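Local coordinates for 5-formyltetrahydrofolate cyclo-ligase family protein (PDB 2JCB) that probably catalyses the ATP-dependent cyclisation of 5-formyltetrahydrofolate to 5,10-methenyltetrahydrofolate, with ADP and magnesium bound in this structure, at residues Y32-S36 against E62-N66. Numbering follows the deposited sequence.
Sequences YTTLS and ENEVN
Ser36 OG is gripped from two sides: it accepts the backbone N of Asn66 at 3.1 Å, with a nearly straight N-H...O angle of 172°, and donates its own proton to Tyr32 O, 2.9 Å from OG. Tyr32 O also takes the helical bond from Ser36 N, the two donors arriving from opposite faces of its carbonyl plane. With OG beside its own backbone N (chi1 -78°), serine is short enough to bend back to the preceding helical turn, and this buried hydroxyl has both its donor and its acceptor role filled.

One turn earlier, Tyr32 extends toward the loop, its CG swung anti to the backbone N (chi1 171°). The ring sits between two oxygens, Asn63 OD1 over one face and Ser36 OG off the other, near the rim, whereas Glu64 O meets the ring edge in plane, 3.3 Å from CE1. Tyrosine suits this place because its long, flat ring turns an edge C-H to a carbonyl and carries OH past Asn66 CB to a water 2.9 Å away, which donates to Glu62 O and Glu64 O. Asn63 ND2 turns instead to Met24 O of helix 6-26.

The arrangement fastens helix 29-44 to the loop joining strand 54-56 to helix 68-76, the first beta-alpha connection of this Rossmann-like alpha/beta fold, where the short amide of Asn66 can turn back so that OD1 accepts Tyr68 N in an Asx-turn-like bond.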
ATOM      1  N   TYR A  32      16.506   5.722   0.094  1.00 25.29           N
ATOM      2  CA  TYR A  32      15.073   6.096   0.170  1.00 26.04           C
ATOM      3  C   TYR A  32      14.655   7.031  -0.950  1.00 27.12           C
ATOM      4  O   TYR A  32      13.636   6.773  -1.605  1.00 26.78           O
ATOM      5  CB  TYR A  32      14.811   6.732   1.549  1.00 27.17           C
ATOM      6  CG  TYR A  32      13.473   7.337   1.678  1.00 26.90           C
ATOM      7  CD1 TYR A  32      12.342   6.549   1.891  1.00 29.13           C
ATOM      8  CD2 TYR A  32      13.345   8.723   1.649  1.00 30.48           C
ATOM      9  CE1 TYR A  32      11.096   7.140   1.983  1.00 25.71           C
ATOM     10  CE2 TYR A  32      12.116   9.315   1.743  1.00 31.11           C
ATOM     11  CZ  TYR A  32      11.003   8.520   1.934  1.00 26.08           C
ATOM     12  OH  TYR A  32       9.832   9.183   2.046  1.00 31.66           O
ATOM     13  N   THR A  33      15.411   8.115  -1.152  1.00 26.77           N
ATOM     14  CA  THR A  33      15.022   9.148  -2.105  1.00 27.22           C
ATOM     15  C   THR A  33      15.116   8.601  -3.532  1.00 26.98           C
ATOM     16  O   THR A  33      14.152   8.695  -4.290  1.00 28.86           O
ATOM     17  CB  THR A  33      15.868  10.391  -1.956  1.00 28.20           C
ATOM     18  OG1 THR A  33      15.736  10.925  -0.629  1.00 29.65           O
ATOM     19  CG2 THR A  33      15.502  11.466  -3.000  1.00 28.52           C
ATOM     20  N   THR A  34      16.280   8.057  -3.880  1.00 27.05           N
ATOM     21  CA  THR A  34      16.520   7.561  -5.266  1.00 26.99           C
ATOM     22  C   THR A  34      15.581   6.417  -5.661  1.00 27.78           C
ATOM     23  O   THR A  34      14.905   6.484  -6.711  1.00 28.31           O
ATOM     24  CB  THR A  34      18.007   7.135  -5.445  1.00 25.20           C
ATOM     25  OG1 THR A  34      18.872   8.224  -5.114  1.00 24.98           O
ATOM     26  CG2 THR A  34      18.292   6.740  -6.901  1.00 25.63           C
ATOM     27  N   LEU A  35      15.472   5.410  -4.793  1.00 27.53           N
ATOM     28  CA  LEU A  35      14.625   4.234  -5.050  1.00 27.67           C
ATOM     29  C   LEU A  35      13.146   4.665  -5.099  1.00 28.23           C
ATOM     30  O   LEU A  35      12.386   4.222  -5.970  1.00 28.65           O
ATOM     31  CB  LEU A  35      14.865   3.133  -4.011  1.00 29.50           C
ATOM     32  CG  LEU A  35      16.193   2.378  -3.935  1.00 32.01           C
ATOM     33  CD1 LEU A  35      16.232   1.379  -2.807  1.00 32.82           C
ATOM     34  CD2 LEU A  35      16.519   1.665  -5.226  1.00 36.92           C
ATOM     35  N   SER A  36      12.736   5.555  -4.193  1.00 27.13           N
ATOM     36  CA  SER A  36      11.316   5.980  -4.215  1.00 29.48           C
ATOM     37  C   SER A  36      11.011   6.671  -5.543  1.00 30.71           C
ATOM     38  O   SER A  36       9.945   6.439  -6.120  1.00 30.74           O
ATOM     39  CB  SER A  36      10.970   6.952  -3.085  1.00 29.58           C
ATOM     40  OG  SER A  36      10.807   6.223  -1.879  1.00 31.56           O
ATOM     41  N   GLU A  62       7.848   6.732   7.873  1.00 36.16           N
ATOM     42  CA  GLU A  62       9.283   6.346   7.970  1.00 35.49           C
ATOM     43  C   GLU A  62       9.890   6.148   6.590  1.00 33.64           C
ATOM     44  O   GLU A  62       9.840   7.064   5.780  1.00 33.12           O
ATOM     45  CB  GLU A  62       9.528   5.107   8.860  1.00 36.71           C
ATOM     46  CG  GLU A  62       8.523   3.949   8.728  1.00 42.74           C
ATOM     47  CD  GLU A  62       7.424   3.983   9.797  1.00 51.35           C
ATOM     48  OE1 GLU A  62       6.359   3.353   9.569  1.00 55.73           O
ATOM     49  OE2 GLU A  62       7.629   4.640  10.852  1.00 55.12           O
ATOM     50  N   ASN A  63      10.491   4.978   6.339  1.00 32.22           N
ATOM     51  CA  ASN A  63      11.234   4.783   5.090  1.00 30.34           C
ATOM     52  C   ASN A  63      10.443   4.014   4.002  1.00 30.34           C
ATOM     53  O   ASN A  63      11.013   3.614   2.974  1.00 29.64           O
ATOM     54  CB  ASN A  63      12.611   4.162   5.354  1.00 29.29           C
ATOM     55  CG  ASN A  63      13.690   5.217   5.794  1.00 28.22           C
ATOM     56  OD1 ASN A  63      13.522   6.419   5.579  1.00 31.41           O
ATOM     57  ND2 ASN A  63      14.815   4.743   6.330  1.00 26.95           N
ATOM     58  N   GLU A  64       9.122   3.860   4.200  1.00 29.78           N
ATOM     59  CA  GLU A  64       8.274   3.225   3.183  1.00 30.08           C
ATOM     60  C   GLU A  64       8.345   3.993   1.877  1.00 29.09           C
ATOM     61  O   GLU A  64       8.412   5.254   1.872  1.00 27.97           O
ATOM     62  CB  GLU A  64       6.800   3.245   3.615  1.00 31.23           C
ATOM     63  CG  GLU A  64       6.571   2.374   4.799  1.00 32.67           C
ATOM     64  CD  GLU A  64       5.396   2.807   5.650  1.00 38.74           C
ATOM     65  OE1 GLU A  64       4.543   3.578   5.130  1.00 36.24           O
ATOM     66  OE2 GLU A  64       5.366   2.398   6.857  1.00 45.20           O
ATOM     67  N   VAL A  65       8.281   3.276   0.739  1.00 29.97           N
ATOM     68  CA  VAL A  65       8.197   4.027  -0.542  1.00 28.69           C
ATOM     69  C   VAL A  65       7.272   5.275  -0.473  1.00 28.82           C
ATOM     70  O   VAL A  65       6.090   5.195  -0.082  1.00 27.67           O
ATOM     71  CB  VAL A  65       7.738   3.129  -1.746  1.00 28.13           C
ATOM     72  CG1 VAL A  65       7.577   3.995  -3.045  1.00 29.99           C
ATOM     73  CG2 VAL A  65       8.671   1.864  -1.854  1.00 32.96           C
ATOM     74  N   ASN A  66       7.862   6.402  -0.831  1.00 29.34           N
ATOM     75  CA  ASN A  66       7.235   7.689  -0.627  1.00 30.16           C
ATOM     76  C   ASN A  66       5.989   7.895  -1.530  1.00 30.83           C
ATOM     77  O   ASN A  66       6.109   7.906  -2.746  1.00 31.49           O
ATOM     78  CB  ASN A  66       8.257   8.784  -0.852  1.00 29.84           C
ATOM     79  CG  ASN A  66       7.729  10.145  -0.400  1.00 27.71           C
ATOM     80  OD1 ASN A  66       6.625  10.234   0.182  1.00 30.06           O
ATOM     81  ND2 ASN A  66       8.506  11.195  -0.632  1.00 30.29           N
TER
HETATM   82  O   HOH W   1       7.860   7.449   3.258  1.00 24.39           O
HETATM   83  O   HOH W   2       8.214   8.489  -4.454  1.00 22.56           O